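CrtC domain-containing protein (Fusarium vanettenii 77-13-4, PDB 7A0Q) is a kievitone hydratase, a lyase of the CrtC family that probably adds water to the plant isoflavonoid kievitone. Local coordinates at residues P216-F222 / S234-S239; T282-D286 / Q315-E319. Residue numbers count along the deposited sequence, not the author numbering.

Interaction 1 of 2, residues P216-F222 / S234-S239; sequences PSNWTWF and SAWIFS. With NAG (2-acetamido-2-deoxy-beta-D-glucopyranose), chain C.
Strands 218-222 and 234-239 form the first hairpin of the antiparallel barrel in the lipocalin-like part of the chain. Their axes come within 4.7 Å at 168°, and both run in extended conformation. Two hydrogen-bonded pairs set the register: Thr220-Ile237 (Thr220 N to Ile237 O 3.1 Å, Ile237 N to Thr220 O 3.0 Å) and Phe222-Ala235 (Phe222 N to Ala235 O and Ala235 N to Phe222 O, each 2.9 Å). Between them Trp221 and Trp236 make a non-hydrogen-bonded pair, CA-CA 4.7 Å; their backbones hydrogen-bond outward, to the backbones of Glu340 and Phe249 on the flanking strands. Beyond Thr220-Ile237 waters replace direct bonds: one accepts from Ser217 N (2.9 Å) and donates to Ser239 O (2.8 Å), the other accepts from Ser239 N (2.9 Å) and donates to Asn218 O (2.8 Å).

On the face bearing Trp221 and Trp236 lies an aromatic cluster. Trp236 (m) directs its ring edge to the face of Trp219 (p), the Trp219 five-membered and Trp236 six-membered centroids 4.8 Å apart, planes at 59°; Trp221 CB sits 4.3 Å from the Trp236 six-membered centroid, a CH-pi contact. Pro216 CG lies over the Phe238 ring face, 3.9 Å from its centroid, another CH-pi contact. Each indole NH is satisfied: Trp221 NE1 gives to Ser234 OG (2.9 Å), which also bonds Asn160, while Trp219 and Trp236 use the Glu340 and Glu175 carboxylates. Thr220, Phe222, Ala235 and Ile237 occupy the other face. Asn218 is N-glycosylated, its ND2 1.4 Å from NAG C1, and Thr220 OG1 donates to NAG O7 at 2.8 Å.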
ATOM      1  N   PRO A 216       6.960   8.415 -12.997  1.00 19.62           N
ATOM      2  CA  PRO A 216       8.292   8.790 -12.501  1.00 17.70           C
ATOM      3  C   PRO A 216       9.298   7.661 -12.667  1.00 21.55           C
ATOM      4  O   PRO A 216       8.941   6.480 -12.711  1.00 19.85           O
ATOM      5  CB  PRO A 216       8.044   9.105 -11.019  1.00 21.86           C
ATOM      6  CG  PRO A 216       6.601   9.530 -10.971  1.00 21.63           C
ATOM      7  CD  PRO A 216       5.915   8.646 -11.977  1.00 19.50           C
ATOM      8  N   SER A 217      10.575   8.039 -12.757  1.00 17.95           N
ATOM      9  CA  SER A 217      11.631   7.039 -12.880  1.00 19.93           C
ATOM     10  C   SER A 217      11.683   6.129 -11.659  1.00 21.01           C
ATOM     11  O   SER A 217      11.970   4.933 -11.778  1.00 19.80           O
ATOM     12  CB  SER A 217      12.986   7.724 -13.089  1.00 21.65           C
ATOM     13  OG  SER A 217      13.339   8.497 -11.948  1.00 25.09           O
ATOM     14  N   ASN A 218      11.421   6.681 -10.477  1.00 18.20           N
ATOM     15  CA  ASN A 218      11.449   5.914  -9.241  1.00 17.72           C
ATOM     16  C   ASN A 218      10.819   6.763  -8.152  1.00 18.40           C
ATOM     17  O   ASN A 218      10.742   7.990  -8.267  1.00 17.79           O
ATOM     18  CB  ASN A 218      12.871   5.472  -8.848  1.00 17.30           C
ATOM     19  CG  ASN A 218      13.836   6.626  -8.534  1.00 19.05           C
ATOM     20  OD1 ASN A 218      14.190   7.432  -9.399  1.00 21.05           O
ATOM     21  ND2 ASN A 218      14.286   6.678  -7.283  1.00 19.33           N
ATOM     22  N   TRP A 219      10.355   6.098  -7.100  1.00 16.15           N
ATOM     23  CA  TRP A 219       9.725   6.817  -6.005  1.00 16.33           C
ATOM     24  C   TRP A 219       9.886   6.042  -4.710  1.00 15.87           C
ATOM     25  O   TRP A 219      10.230   4.857  -4.701  1.00 17.22           O
ATOM     26  CB  TRP A 219       8.230   7.072  -6.273  1.00 16.18           C
ATOM     27  CG  TRP A 219       7.379   5.824  -6.445  1.00 16.89           C
ATOM     28  CD1 TRP A 219       6.841   5.046  -5.454  1.00 16.69           C
ATOM     29  CD2 TRP A 219       6.943   5.251  -7.684  1.00 17.54           C
ATOM     30  NE1 TRP A 219       6.111   4.018  -6.005  1.00 16.19           N
ATOM     31  CE2 TRP A 219       6.153   4.122  -7.369  1.00 17.10           C
ATOM     32  CE3 TRP A 219       7.153   5.575  -9.029  1.00 19.51           C
ATOM     33  CZ2 TRP A 219       5.569   3.324  -8.349  1.00 18.35           C
ATOM     34  CZ3 TRP A 219       6.572   4.778 -10.005  1.00 18.96           C
ATOM     35  CH2 TRP A 219       5.791   3.663  -9.656  1.00 21.71           C
ATOM     36  N   THR A 220       9.610   6.734  -3.612  1.00 14.77           N
ATOM     37  CA  THR A 220       9.326   6.104  -2.332  1.00 17.47           C
ATOM     38  C   THR A 220       7.937   6.545  -1.900  1.00 15.54           C
ATOM     39  O   THR A 220       7.605   7.736  -1.996  1.00 16.89           O
ATOM     40  CB  THR A 220      10.364   6.480  -1.271  1.00 17.95           C
ATOM     41  OG1 THR A 220      11.663   6.058  -1.714  1.00 19.38           O
ATOM     42  CG2 THR A 220      10.048   5.800   0.067  1.00 18.80           C
ATOM     43  N   TRP A 221       7.135   5.583  -1.431  1.00 14.68           N
ATOM     44  CA  TRP A 221       5.813   5.846  -0.875  1.00 15.91           C
ATOM     45  C   TRP A 221       5.762   5.312   0.549  1.00 15.14           C
ATOM     46  O   TRP A 221       6.173   4.172   0.806  1.00 15.97           O
ATOM     47  CB  TRP A 221       4.718   5.190  -1.726  1.00 15.46           C
ATOM     48  CG  TRP A 221       3.300   5.355  -1.214  1.00 13.88           C
ATOM     49  CD1 TRP A 221       2.575   6.519  -1.168  1.00 13.84           C
ATOM     50  CD2 TRP A 221       2.434   4.321  -0.716  1.00 14.77           C
ATOM     51  NE1 TRP A 221       1.309   6.270  -0.660  1.00 13.92           N
ATOM     52  CE2 TRP A 221       1.201   4.934  -0.376  1.00 14.88           C
ATOM     53  CE3 TRP A 221       2.579   2.942  -0.527  1.00 16.65           C
ATOM     54  CZ2 TRP A 221       0.122   4.212   0.141  1.00 15.94           C
ATOM     55  CZ3 TRP A 221       1.498   2.215  -0.012  1.00 16.15           C
ATOM     56  CH2 TRP A 221       0.290   2.860   0.325  1.00 16.72           C
ATOM     57  N   PHE A 222       5.232   6.118   1.458  1.00 14.92           N
ATOM     58  CA  PHE A 222       5.007   5.712   2.837  1.00 15.04           C
ATOM     59  C   PHE A 222       3.517   5.643   3.142  1.00 14.76           C
ATOM     60  O   PHE A 222       2.749   6.549   2.792  1.00 15.36           O
ATOM     61  CB  PHE A 222       5.651   6.680   3.827  1.00 15.56           C
ATOM     62  CG  PHE A 222       7.143   6.647   3.828  1.00 18.52           C
ATOM     63  CD1 PHE A 222       7.825   5.711   4.598  1.00 18.66           C
ATOM     64  CD2 PHE A 222       7.871   7.559   3.075  1.00 18.35           C
ATOM     65  CE1 PHE A 222       9.215   5.675   4.610  1.00 19.28           C
ATOM     66  CE2 PHE A 222       9.265   7.537   3.088  1.00 19.13           C
ATOM     67  CZ  PHE A 222       9.936   6.603   3.852  1.00 16.52           C
ATOM     68  N   SER A 234      -0.418   9.050   3.740  1.00 14.09           N
ATOM     69  CA  SER A 234      -0.021   8.499   2.445  1.00 13.90           C
ATOM     70  C   SER A 234       0.922   9.514   1.810  1.00 13.04           C
ATOM     71  O   SER A 234       0.489  10.600   1.423  1.00 14.62           O
ATOM     72  CB  SER A 234      -1.255   8.249   1.574  1.00 15.26           C
ATOM     73  OG  SER A 234      -0.927   7.846   0.259  1.00 14.57           O
ATOM     74  N   ALA A 235       2.217   9.192   1.749  1.00 13.32           N
ATOM     75  CA  ALA A 235       3.241  10.180   1.419  1.00 13.55           C
ATOM     76  C   ALA A 235       4.045   9.734   0.209  1.00 14.36           C
ATOM     77  O   ALA A 235       4.519   8.595   0.160  1.00 15.24           O
ATOM     78  CB  ALA A 235       4.187  10.405   2.609  1.00 15.71           C
ATOM     79  N   TRP A 236       4.253  10.657  -0.732  1.00 14.25           N
ATOM     80  CA  TRP A 236       4.964  10.370  -1.974  1.00 13.71           C
ATOM     81  C   TRP A 236       6.205  11.244  -2.104  1.00 13.37           C
ATOM     82  O   TRP A 236       6.146  12.458  -1.877  1.00 14.65           O
ATOM     83  CB  TRP A 236       4.081  10.636  -3.197  1.00 15.20           C
ATOM     84  CG  TRP A 236       2.980   9.635  -3.440  1.00 15.43           C
ATOM     85  CD1 TRP A 236       1.698   9.708  -2.992  1.00 14.05           C
ATOM     86  CD2 TRP A 236       3.067   8.459  -4.247  1.00 16.14           C
ATOM     87  NE1 TRP A 236       0.972   8.617  -3.449  1.00 13.36           N
ATOM     88  CE2 TRP A 236       1.795   7.838  -4.224  1.00 14.15           C
ATOM     89  CE3 TRP A 236       4.104   7.855  -4.973  1.00 16.69           C
ATOM     90  CZ2 TRP A 236       1.533   6.656  -4.916  1.00 14.79           C
ATOM     91  CZ3 TRP A 236       3.839   6.688  -5.663  1.00 15.71           C
ATOM     92  CH2 TRP A 236       2.564   6.096  -5.627  1.00 14.49           C
ATOM     93  N   ILE A 237       7.307  10.637  -2.552  1.00 14.28           N
ATOM     94  CA  ILE A 237       8.538  11.374  -2.866  1.00 13.85           C
ATOM     95  C   ILE A 237       9.055  10.877  -4.212  1.00 15.09           C
ATOM     96  O   ILE A 237       9.276   9.675  -4.388  1.00 15.04           O
ATOM     97  CB  ILE A 237       9.614  11.197  -1.782  1.00 17.04           C
ATOM     98  CG1 ILE A 237       9.050  11.506  -0.394  1.00 14.60           C
ATOM     99  CG2 ILE A 237      10.813  12.094  -2.083  1.00 17.88           C
ATOM    100  CD1 ILE A 237       8.571  10.264   0.340  1.00 17.11           C
ATOM    101  N   PHE A 238       9.253  11.797  -5.157  1.00 15.84           N
ATOM    102  CA  PHE A 238       9.833  11.452  -6.458  1.00 15.42           C
ATOM    103  C   PHE A 238      10.128  12.740  -7.208  1.00 18.87           C
ATOM    104  O   PHE A 238       9.590  13.799  -6.890  1.00 17.23           O
ATOM    105  CB  PHE A 238       8.920  10.541  -7.301  1.00 14.89           C
ATOM    106  CG  PHE A 238       7.529  11.095  -7.521  1.00 15.43           C
ATOM    107  CD1 PHE A 238       7.276  11.984  -8.558  1.00 15.68           C
ATOM    108  CD2 PHE A 238       6.471  10.710  -6.698  1.00 16.30           C
ATOM    109  CE1 PHE A 238       6.008  12.498  -8.776  1.00 16.77           C
ATOM    110  CE2 PHE A 238       5.187  11.226  -6.903  1.00 18.21           C
ATOM    111  CZ  PHE A 238       4.953  12.116  -7.946  1.00 18.00           C
ATOM    112  N   SER A 239      10.977  12.631  -8.225  1.00 18.93           N
ATOM    113  CA  SER A 239      11.306  13.784  -9.052  1.00 16.42           C
ATOM    114  C   SER A 239      10.346  13.906 -10.226  1.00 20.21           C
ATOM    115  O   SER A 239       9.910  12.902 -10.799  1.00 18.48           O
ATOM    116  CB  SER A 239      12.734  13.672  -9.579  1.00 21.23           C
ATOM    117  OG  SER A 239      13.662  13.609  -8.517  1.00 27.89           O
TER
HETATM  118  C1  NAG C   1      15.278   7.653  -6.921  1.00 22.12           C
HETATM  119  C2  NAG C   1      15.372   7.976  -5.440  1.00 21.98           C
HETATM  120  C3  NAG C   1      16.632   8.796  -5.157  1.00 19.98           C
HETATM  121  C4  NAG C   1      17.879   8.148  -5.747  1.00 26.40           C
HETATM  122  C5  NAG C   1      17.672   7.741  -7.199  1.00 23.96           C
HETATM  123  C6  NAG C   1      18.786   6.860  -7.713  1.00 27.91           C
HETATM  124  C7  NAG C   1      13.355   8.260  -4.062  1.00 21.58           C
HETATM  125  C8  NAG C   1      12.248   9.191  -3.683  1.00 24.00           C
HETATM  126  N2  NAG C   1      14.204   8.713  -4.985  1.00 21.65           N
HETATM  127  O3  NAG C   1      16.774   8.929  -3.746  1.00 23.45           O
HETATM  128  O4  NAG C   1      18.929   9.111  -5.740  1.00 30.57           O
HETATM  129  O5  NAG C   1      16.466   6.975  -7.339  1.00 24.44           O
HETATM  130  O6  NAG C   1      18.905   5.687  -6.918  1.00 27.30           O
HETATM  131  O7  NAG C   1      13.461   7.140  -3.572  1.00 22.65           O
HETATM  132  O   HOH W   1      11.316  10.731 -11.994  1.00 24.00           O
HETATM  133  O   HOH W   2      12.372  10.179  -8.844  1.00 21.66           O

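Interaction 2 of 2, residues T282-D286 / Q315-E319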
ATOM      1  N   THR A 282      20.574  -0.563  -4.533  1.00 30.12           N
ATOM      2  CA  THR A 282      20.749  -0.728  -3.094  1.00 28.69           C
ATOM      3  C   THR A 282      19.660   0.060  -2.380  1.00 33.22           C
ATOM      4  O   THR A 282      19.594   1.288  -2.512  1.00 35.93           O
ATOM      5  CB  THR A 282      22.121  -0.225  -2.647  1.00 38.78           C
ATOM      6  OG1 THR A 282      23.134  -0.807  -3.474  1.00 44.36           O
ATOM      7  CG2 THR A 282      22.375  -0.580  -1.195  1.00 34.17           C
ATOM      8  N   TYR A 283      18.823  -0.638  -1.611  1.00 26.36           N
ATOM      9  CA  TYR A 283      17.760   0.068  -0.901  1.00 26.60           C
ATOM     10  C   TYR A 283      18.257   0.580   0.449  1.00 28.19           C
ATOM     11  O   TYR A 283      18.925  -0.154   1.179  1.00 27.69           O
ATOM     12  CB  TYR A 283      16.563  -0.849  -0.661  1.00 24.76           C
ATOM     13  CG  TYR A 283      15.972  -1.471  -1.902  1.00 22.82           C
ATOM     14  CD1 TYR A 283      15.289  -0.700  -2.837  1.00 26.43           C
ATOM     15  CD2 TYR A 283      16.081  -2.838  -2.132  1.00 21.59           C
ATOM     16  CE1 TYR A 283      14.741  -1.277  -3.970  1.00 23.38           C
ATOM     17  CE2 TYR A 283      15.541  -3.417  -3.264  1.00 22.73           C
ATOM     18  CZ  TYR A 283      14.864  -2.638  -4.174  1.00 22.57           C
ATOM     19  OH  TYR A 283      14.328  -3.226  -5.293  1.00 21.94           O
ATOM     20  N   PRO A 284      17.926   1.817   0.816  1.00 23.69           N
ATOM     21  CA  PRO A 284      18.105   2.240   2.206  1.00 24.05           C
ATOM     22  C   PRO A 284      17.073   1.559   3.094  1.00 22.82           C
ATOM     23  O   PRO A 284      16.008   1.136   2.636  1.00 24.70           O
ATOM     24  CB  PRO A 284      17.872   3.751   2.146  1.00 25.69           C
ATOM     25  CG  PRO A 284      16.882   3.907   1.017  1.00 24.01           C
ATOM     26  CD  PRO A 284      17.209   2.827   0.014  1.00 24.94           C
ATOM     27  N   LEU A 285      17.395   1.456   4.387  1.00 20.76           N
ATOM     28  CA  LEU A 285      16.531   0.757   5.335  1.00 23.69           C
ATOM     29  C   LEU A 285      16.098   1.624   6.513  1.00 20.85           C
ATOM     30  O   LEU A 285      15.445   1.120   7.428  1.00 24.11           O
ATOM     31  CB  LEU A 285      17.212  -0.515   5.853  1.00 26.53           C
ATOM     32  CG  LEU A 285      17.369  -1.650   4.845  1.00 24.05           C
ATOM     33  CD1 LEU A 285      17.907  -2.885   5.544  1.00 23.17           C
ATOM     34  CD2 LEU A 285      16.033  -1.980   4.160  1.00 21.91           C
ATOM     35  N   ASP A 286      16.438   2.911   6.516  1.00 21.45           N
ATOM     36  CA  ASP A 286      15.949   3.851   7.515  1.00 21.76           C
ATOM     37  C   ASP A 286      15.712   5.182   6.823  1.00 20.99           C
ATOM     38  O   ASP A 286      16.292   5.457   5.775  1.00 22.52           O
ATOM     39  CB  ASP A 286      16.936   4.026   8.685  1.00 24.17           C
ATOM     40  CG  ASP A 286      17.204   2.720   9.416  1.00 27.37           C
ATOM     41  OD1 ASP A 286      16.466   2.401  10.370  1.00 26.44           O
ATOM     42  OD2 ASP A 286      18.142   2.000   9.019  1.00 27.47           O
ATOM     43  N   GLN A 315       8.393  -4.656 -12.373  1.00 18.12           N
ATOM     44  CA  GLN A 315       7.888  -5.810 -11.637  1.00 15.60           C
ATOM     45  C   GLN A 315       8.511  -5.958 -10.258  1.00 17.29           C
ATOM     46  O   GLN A 315       8.078  -6.829  -9.490  1.00 19.01           O
ATOM     47  CB  GLN A 315       8.135  -7.096 -12.435  1.00 21.11           C
ATOM     48  CG  GLN A 315       7.358  -7.200 -13.730  1.00 20.47           C
ATOM     49  CD  GLN A 315       7.815  -8.382 -14.571  1.00 26.58           C
ATOM     50  OE1 GLN A 315       8.518  -9.268 -14.077  1.00 28.24           O
ATOM     51  NE2 GLN A 315       7.421  -8.399 -15.839  1.00 27.31           N
ATOM     52  N   THR A 316       9.511  -5.143  -9.923  1.00 17.56           N
ATOM     53  CA  THR A 316      10.292  -5.289  -8.701  1.00 18.42           C
ATOM     54  C   THR A 316       9.947  -4.168  -7.732  1.00 19.90           C
ATOM     55  O   THR A 316       9.737  -3.028  -8.149  1.00 19.18           O
ATOM     56  CB  THR A 316      11.796  -5.260  -9.032  1.00 19.74           C
ATOM     57  OG1 THR A 316      12.106  -6.357  -9.896  1.00 22.90           O
ATOM     58  CG2 THR A 316      12.651  -5.360  -7.784  1.00 23.68           C
ATOM     59  N   ALA A 317       9.883  -4.482  -6.436  1.00 18.56           N
ATOM     60  CA  ALA A 317       9.661  -3.412  -5.472  1.00 17.51           C
ATOM     61  C   ALA A 317      10.150  -3.825  -4.095  1.00 18.72           C
ATOM     62  O   ALA A 317      10.010  -4.987  -3.706  1.00 20.38           O
ATOM     63  CB  ALA A 317       8.178  -3.027  -5.390  1.00 17.73           C
ATOM     64  N   TYR A 318      10.698  -2.863  -3.355  1.00 18.06           N
ATOM     65  CA  TYR A 318      10.819  -3.033  -1.916  1.00 19.58           C
ATOM     66  C   TYR A 318       9.470  -2.683  -1.295  1.00 22.03           C
ATOM     67  O   TYR A 318       8.981  -1.561  -1.454  1.00 22.77           O
ATOM     68  CB  TYR A 318      11.936  -2.164  -1.336  1.00 19.73           C
ATOM     69  CG  TYR A 318      12.338  -2.635   0.042  1.00 21.15           C
ATOM     70  CD1 TYR A 318      11.706  -2.146   1.182  1.00 18.94           C
ATOM     71  CD2 TYR A 318      13.323  -3.611   0.201  1.00 22.16           C
ATOM     72  CE1 TYR A 318      12.060  -2.599   2.447  1.00 20.25           C
ATOM     73  CE2 TYR A 318      13.684  -4.069   1.467  1.00 21.01           C
ATOM     74  CZ  TYR A 318      13.046  -3.569   2.583  1.00 22.37           C
ATOM     75  OH  TYR A 318      13.395  -4.029   3.835  1.00 21.72           O
ATOM     76  N   GLU A 319       8.842  -3.652  -0.636  1.00 22.09           N
ATOM     77  CA  GLU A 319       7.523  -3.446  -0.039  1.00 20.08           C
ATOM     78  C   GLU A 319       7.621  -3.921   1.402  1.00 18.17           C
ATOM     79  O   GLU A 319       7.362  -5.087   1.700  1.00 17.87           O
ATOM     80  CB  GLU A 319       6.450  -4.181  -0.808  1.00 21.44           C
ATOM     81  CG  GLU A 319       6.353  -3.802  -2.247  1.00 24.74           C
ATOM     82  CD  GLU A 319       5.447  -2.618  -2.466  1.00 27.08           C
ATOM     83  OE1 GLU A 319       4.891  -2.082  -1.480  1.00 23.75           O
ATOM     84  OE2 GLU A 319       5.290  -2.234  -3.640  1.00 24.76           O
TER
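No hydrogen bond joins 282-286 to 315-319: the strand axes stay 9.6 Å apart at closest, too far for backbone pairing, and run nearly parallel at 17°. The contact is made almost entirely by side chains, burying 218 Å² over both segments.

The aromatic part is a tyrosine pair. Tyr318 CB lies 3.9 Å from the centroid of the Tyr283 ring and only 8° off its normal, a CH-pi contact over the ring face. The two rings meet obliquely, centroids 5.2 Å apart and planes at 48°, with Tyr283 CD2 3.7 Å from Tyr318 CD2.

An apolar contact extends this, Leu285 CD2 approaching Tyr318 CZ at 3.7 Å. Separately, the Thr316 CG2 methyl makes a van der Waals approach to the hydroxyl oxygen Tyr283 OH, also 3.7 Å.

The polar groups find partners elsewhere. The Tyr283 hydroxyl bonds Glu307, that of Tyr318 bonds Glu304 O and Ser301 OG, and Thr316 OG1 bonds Asp312 O and Gly310 N. All but Gly310 and Asp312 of these lie on strand 295-308, which is the sheet neighbour of both 282-291 and 317-328. Packing between second-neighbour strands, close to parallel because each is antiparallel to the strand between them, is what a curled, closed antiparallel barrel of the lipocalin type produces.

Both contacts belong to one closed eight-strand antiparallel barrel with up-and-down order, and all four segments fall within the lipocalin-like domain. They come in series along the chain: interaction 1 joins the first and second strands, and interaction 2 later brings the fifth and seventh together. Their centres are about 12 Å apart and their nearest atoms about 6 Å, so they do not touch. Strand 331-343, last in the order, links them: it pairs with 317-328 and bonds back to 218-225, Trp219 with Val342, which closes the barrel. One contact is thus pairing of adjacent strands in the barrel wall, the other side-chain packing between strands two apart in the same sheet.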